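Long-range contact in nodulation fucosyltransferase NodZ (Bradyrhizobium sp., PDB 2HHC), which is a fucosyltransferase of the nodulation protein Z family, in the GT-B glycosyltransferase clan: residues I104-F115 and I126-R135. Sequence-based numbering, arbitrary orientation.
Sequences IFRERDELTELF and IVCDACLMWR
Leu111 forks over strand 126-128 and the loop after it. Its CD2 meets Ile126 CG2 at 3.7 Å, while its CD1 turns to Leu132 CD2. The two leucine side chains cross at about a right angle. One turn on, the Phe115 ring receives Leu132 CD1 at its edge, 3.9 Å from CE2; Cys128 SG also lies near the ring plane. The two backbones come closest where Arg108 CA lies 5.5 Å from Ala130 CA. There Ala130 CB packs against Ile104 O (3.4 Å) and also touches Ile104 CG2.

Polar groups flank this core. A water donates to Glu107 OE1 and Val127 O and accepts from Asp129 N, so it bridges helix and strand end. On another flank, Arg135 NE donates to Thr112 OG1 (2.8 Å, 146° at the hydrogen). The arginine chain bends at chi2 (-54°), which brings NE to the hydroxyl. Thr112 OG1 in turn donates to Arg108 O. A second water accepts from Arg135 NH2 and donates to Asp109 OD1 and Thr112 OG1. Arg108 holds Asp109 OD1 side-on through NE and NH2. That carboxylate may ease the like charges of Arg108 NE and Arg135 NH2, which are 3.9 Å apart.

The contact belongs to the beta-alpha-beta unit of strand 84-85, helix 101-116 and strand 125-128. Phe85 touches Leu111, Leu114 and Ile126; strand 125-128 lies between strands 6-10 and 84-85, and Ser21 and Ser24 of helix 15-32 are hydrogen-bonded to the Leu132 backbone.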
loop_
_atom_site.group_PDB
_atom_site.type_symbol
_atom_site.label_atom_id
_atom_site.label_comp_id
_atom_site.label_asym_id
_atom_site.label_seq_id
_atom_site.Cartn_x
_atom_site.Cartn_y
_atom_site.Cartn_z
ATOM N N ILE A 104 -7.848 18.508 -0.614
ATOM C CA ILE A 104 -7.070 17.347 -0.951
ATOM C C ILE A 104 -7.707 16.636 -2.164
ATOM O O ILE A 104 -7.000 16.232 -3.098
ATOM C CB ILE A 104 -6.974 16.387 0.262
ATOM C CG1 ILE A 104 -6.276 17.073 1.457
ATOM C CG2 ILE A 104 -6.310 15.094 -0.114
ATOM C CD1 ILE A 104 -6.424 16.273 2.790
ATOM N N PHE A 105 -9.024 16.524 -2.136
ATOM C CA PHE A 105 -9.770 15.882 -3.256
ATOM C C PHE A 105 -9.671 16.670 -4.571
ATOM O O PHE A 105 -9.482 16.090 -5.629
ATOM C CB PHE A 105 -11.230 15.629 -2.925
ATOM C CG PHE A 105 -11.443 14.710 -1.742
ATOM C CD1 PHE A 105 -10.494 13.782 -1.391
ATOM C CD2 PHE A 105 -12.587 14.834 -0.956
ATOM C CE1 PHE A 105 -10.670 12.950 -0.305
ATOM C CE2 PHE A 105 -12.775 13.977 0.157
ATOM C CZ PHE A 105 -11.791 13.040 0.456
ATOM N N ARG A 106 -9.729 17.982 -4.471
ATOM C CA ARG A 106 -9.492 18.854 -5.618
ATOM C C ARG A 106 -8.104 18.585 -6.195
ATOM O O ARG A 106 -7.930 18.495 -7.421
ATOM C CB ARG A 106 -9.647 20.291 -5.135
ATOM C CG ARG A 106 -9.342 21.409 -6.081
ATOM C CD ARG A 106 -9.735 22.735 -5.401
ATOM N NE ARG A 106 -11.072 22.613 -4.803
ATOM C CZ ARG A 106 -11.458 22.916 -3.544
ATOM N NH1 ARG A 106 -10.646 23.418 -2.626
ATOM N NH2 ARG A 106 -12.746 22.767 -3.210
ATOM N N GLU A 107 -7.100 18.432 -5.338
ATOM C CA GLU A 107 -5.775 18.185 -5.848
ATOM C C GLU A 107 -5.632 16.821 -6.481
ATOM O O GLU A 107 -4.988 16.686 -7.503
ATOM C CB GLU A 107 -4.715 18.400 -4.748
ATOM C CG GLU A 107 -4.620 19.871 -4.356
ATOM C CD GLU A 107 -3.615 20.176 -3.262
ATOM O OE1 GLU A 107 -2.649 19.432 -3.099
ATOM O OE2 GLU A 107 -3.779 21.218 -2.594
ATOM N N ARG A 108 -6.260 15.790 -5.926
ATOM C CA ARG A 108 -6.306 14.500 -6.611
ATOM C C ARG A 108 -6.784 14.689 -8.040
ATOM O O ARG A 108 -6.236 14.116 -8.980
ATOM C CB ARG A 108 -7.226 13.561 -5.838
ATOM C CG ARG A 108 -7.459 12.177 -6.475
ATOM C CD ARG A 108 -8.614 11.483 -5.832
ATOM N NE ARG A 108 -9.800 12.277 -6.166
ATOM C CZ ARG A 108 -10.909 12.504 -5.430
ATOM N NH1 ARG A 108 -11.120 11.931 -4.243
ATOM N NH2 ARG A 108 -11.839 13.299 -5.903
ATOM N N ASP A 109 -7.856 15.449 -8.191
ATOM C CA ASP A 109 -8.453 15.632 -9.506
ATOM C C ASP A 109 -7.563 16.462 -10.423
ATOM O O ASP A 109 -7.450 16.163 -11.612
ATOM C CB ASP A 109 -9.789 16.291 -9.382
ATOM C CG ASP A 109 -10.818 15.409 -8.696
ATOM O OD1 ASP A 109 -10.570 14.195 -8.543
ATOM O OD2 ASP A 109 -11.880 15.957 -8.336
ATOM N N GLU A 110 -6.937 17.492 -9.868
ATOM C CA GLU A 110 -6.023 18.343 -10.624
ATOM C C GLU A 110 -4.821 17.537 -11.093
ATOM O O GLU A 110 -4.382 17.672 -12.238
ATOM C CB GLU A 110 -5.591 19.528 -9.753
ATOM C CG GLU A 110 -6.711 20.498 -9.565
ATOM C CD GLU A 110 -6.541 21.519 -8.490
ATOM O OE1 GLU A 110 -5.472 21.653 -7.945
ATOM O OE2 GLU A 110 -7.519 22.268 -8.239
ATOM N N LEU A 111 -4.300 16.686 -10.234
ATOM C CA LEU A 111 -3.149 15.849 -10.603
ATOM C C LEU A 111 -3.537 14.813 -11.670
ATOM O O LEU A 111 -2.782 14.540 -12.588
ATOM C CB LEU A 111 -2.607 15.150 -9.367
ATOM C CG LEU A 111 -1.854 16.054 -8.371
ATOM C CD1 LEU A 111 -1.736 15.334 -7.052
ATOM C CD2 LEU A 111 -0.459 16.434 -8.925
ATOM N N THR A 112 -4.745 14.271 -11.540
ATOM C CA THR A 112 -5.248 13.273 -12.477
ATOM C C THR A 112 -5.305 13.878 -13.876
ATOM O O THR A 112 -4.791 13.285 -14.836
ATOM C CB THR A 112 -6.622 12.763 -12.013
ATOM O OG1 THR A 112 -6.454 12.106 -10.759
ATOM C CG2 THR A 112 -7.178 11.746 -12.982
ATOM N N GLU A 113 -5.862 15.076 -13.969
ATOM C CA GLU A 113 -5.933 15.812 -15.248
ATOM C C GLU A 113 -4.510 16.080 -15.748
ATOM O O GLU A 113 -4.199 15.882 -16.920
ATOM C CB GLU A 113 -6.739 17.088 -15.057
ATOM C CG GLU A 113 -6.773 18.021 -16.265
ATOM C CD GLU A 113 -7.594 19.287 -16.019
ATOM O OE1 GLU A 113 -7.454 19.902 -14.922
ATOM O OE2 GLU A 113 -8.330 19.717 -16.941
ATOM N N LEU A 114 -3.609 16.501 -14.882
ATOM C CA LEU A 114 -2.251 16.781 -15.319
ATOM C C LEU A 114 -1.594 15.539 -15.884
ATOM O O LEU A 114 -0.931 15.597 -16.921
ATOM C CB LEU A 114 -1.410 17.346 -14.176
ATOM C CG LEU A 114 0.024 17.616 -14.591
ATOM C CD1 LEU A 114 0.060 18.714 -15.670
ATOM C CD2 LEU A 114 0.828 17.982 -13.347
ATOM N N PHE A 115 -1.759 14.408 -15.190
ATOM C CA PHE A 115 -1.119 13.166 -15.602
ATOM C C PHE A 115 -1.653 12.671 -16.941
ATOM O O PHE A 115 -0.937 11.954 -17.630
ATOM C CB PHE A 115 -1.326 12.063 -14.571
ATOM C CG PHE A 115 -0.680 12.319 -13.256
ATOM C CD1 PHE A 115 0.262 13.341 -13.051
ATOM C CD2 PHE A 115 -0.943 11.473 -12.201
ATOM C CE1 PHE A 115 0.851 13.548 -11.794
ATOM C CE2 PHE A 115 -0.371 11.689 -10.959
ATOM C CZ PHE A 115 0.567 12.682 -10.761
ATOM N N ILE A 126 6.170 19.352 -8.602
ATOM C CA ILE A 126 4.800 18.823 -8.473
ATOM C C ILE A 126 4.688 18.268 -7.069
ATOM O O ILE A 126 5.458 17.365 -6.712
ATOM C CB ILE A 126 4.536 17.708 -9.486
ATOM C CG1 ILE A 126 4.942 18.130 -10.919
ATOM C CG2 ILE A 126 3.093 17.242 -9.422
ATOM C CD1 ILE A 126 4.388 19.351 -11.440
ATOM N N VAL A 127 3.718 18.725 -6.291
ATOM C CA VAL A 127 3.562 18.199 -4.930
ATOM C C VAL A 127 2.347 17.299 -4.936
ATOM O O VAL A 127 1.211 17.759 -5.155
ATOM C CB VAL A 127 3.372 19.314 -3.864
ATOM C CG1 VAL A 127 3.300 18.653 -2.445
ATOM C CG2 VAL A 127 4.459 20.332 -3.984
ATOM N N CYS A 128 2.556 16.000 -4.729
ATOM C CA CYS A 128 1.505 15.026 -4.667
ATOM C C CYS A 128 1.148 14.720 -3.216
ATOM O O CYS A 128 1.922 14.076 -2.543
ATOM C CB CYS A 128 1.911 13.711 -5.368
ATOM S SG CYS A 128 2.308 13.881 -7.122
ATOM N N ASP A 129 0.020 15.239 -2.752
ATOM C CA ASP A 129 -0.367 15.120 -1.346
ATOM C C ASP A 129 -1.882 14.813 -1.235
ATOM O O ASP A 129 -2.660 15.455 -0.542
ATOM C CB ASP A 129 0.050 16.392 -0.569
ATOM C CG ASP A 129 0.127 16.206 0.900
ATOM O OD1 ASP A 129 -0.185 15.122 1.498
ATOM O OD2 ASP A 129 0.562 17.211 1.541
ATOM N N ALA A 130 -2.261 13.780 -1.978
ATOM C CA ALA A 130 -3.579 13.230 -2.051
ATOM C C ALA A 130 -3.463 11.759 -2.446
ATOM O O ALA A 130 -2.390 11.282 -2.809
ATOM C CB ALA A 130 -4.413 13.959 -3.062
ATOM N N CYS A 131 -4.576 11.058 -2.438
ATOM C CA CYS A 131 -4.594 9.664 -2.823
ATOM C C CYS A 131 -4.470 9.553 -4.332
ATOM O O CYS A 131 -5.288 10.110 -5.056
ATOM C CB CYS A 131 -5.871 9.014 -2.385
ATOM S SG CYS A 131 -5.919 7.248 -2.712
ATOM N N LEU A 132 -3.469 8.819 -4.792
ATOM C CA LEU A 132 -3.239 8.610 -6.217
ATOM C C LEU A 132 -3.390 7.134 -6.591
ATOM O O LEU A 132 -2.883 6.692 -7.645
ATOM C CB LEU A 132 -1.908 9.219 -6.676
ATOM C CG LEU A 132 -1.847 10.755 -6.584
ATOM C CD1 LEU A 132 -0.527 11.231 -7.076
ATOM C CD2 LEU A 132 -2.948 11.435 -7.411
ATOM N N MET A 133 -4.128 6.391 -5.781
ATOM C CA MET A 133 -4.557 5.070 -6.174
ATOM C C MET A 133 -5.286 5.168 -7.476
ATOM O O MET A 133 -6.073 6.055 -7.670
ATOM C CB MET A 133 -5.428 4.396 -5.077
ATOM C CG MET A 133 -4.631 4.071 -3.856
ATOM S SD MET A 133 -5.638 3.701 -2.389
ATOM C CE MET A 133 -6.731 2.468 -2.964
ATOM N N TRP A 134 -5.002 4.210 -8.371
ATOM C CA TRP A 134 -5.613 4.063 -9.712
ATOM C C TRP A 134 -5.120 5.106 -10.729
ATOM O O TRP A 134 -5.662 5.171 -11.846
ATOM C CB TRP A 134 -7.142 4.084 -9.685
ATOM C CG TRP A 134 -7.776 3.117 -8.766
ATOM C CD1 TRP A 134 -8.278 3.377 -7.546
ATOM C CD2 TRP A 134 -7.926 1.724 -8.979
ATOM N NE1 TRP A 134 -8.749 2.228 -6.976
ATOM C CE2 TRP A 134 -8.579 1.202 -7.837
ATOM C CE3 TRP A 134 -7.620 0.868 -10.029
ATOM C CZ2 TRP A 134 -8.923 -0.155 -7.721
ATOM C CZ3 TRP A 134 -7.954 -0.496 -9.912
ATOM C CH2 TRP A 134 -8.583 -0.980 -8.757
ATOM N N ARG A 135 -4.134 5.914 -10.373
ATOM C CA ARG A 135 -3.720 7.008 -11.301
ATOM C C ARG A 135 -2.377 6.684 -11.958
ATOM O O ARG A 135 -1.517 7.545 -12.198
ATOM C CB ARG A 135 -3.676 8.345 -10.545
ATOM C CG ARG A 135 -4.997 8.749 -9.856
ATOM C CD ARG A 135 -6.141 8.762 -10.738
ATOM N NE ARG A 135 -7.315 9.493 -10.216
ATOM C CZ ARG A 135 -8.282 8.976 -9.445
ATOM N NH1 ARG A 135 -8.268 7.725 -9.014
ATOM N NH2 ARG A 135 -9.316 9.739 -9.105
HETATM O O HOH W 1 -1.299 17.311 -4.177
HETATM O O HOH W 2 -9.542 12.358 -10.156
#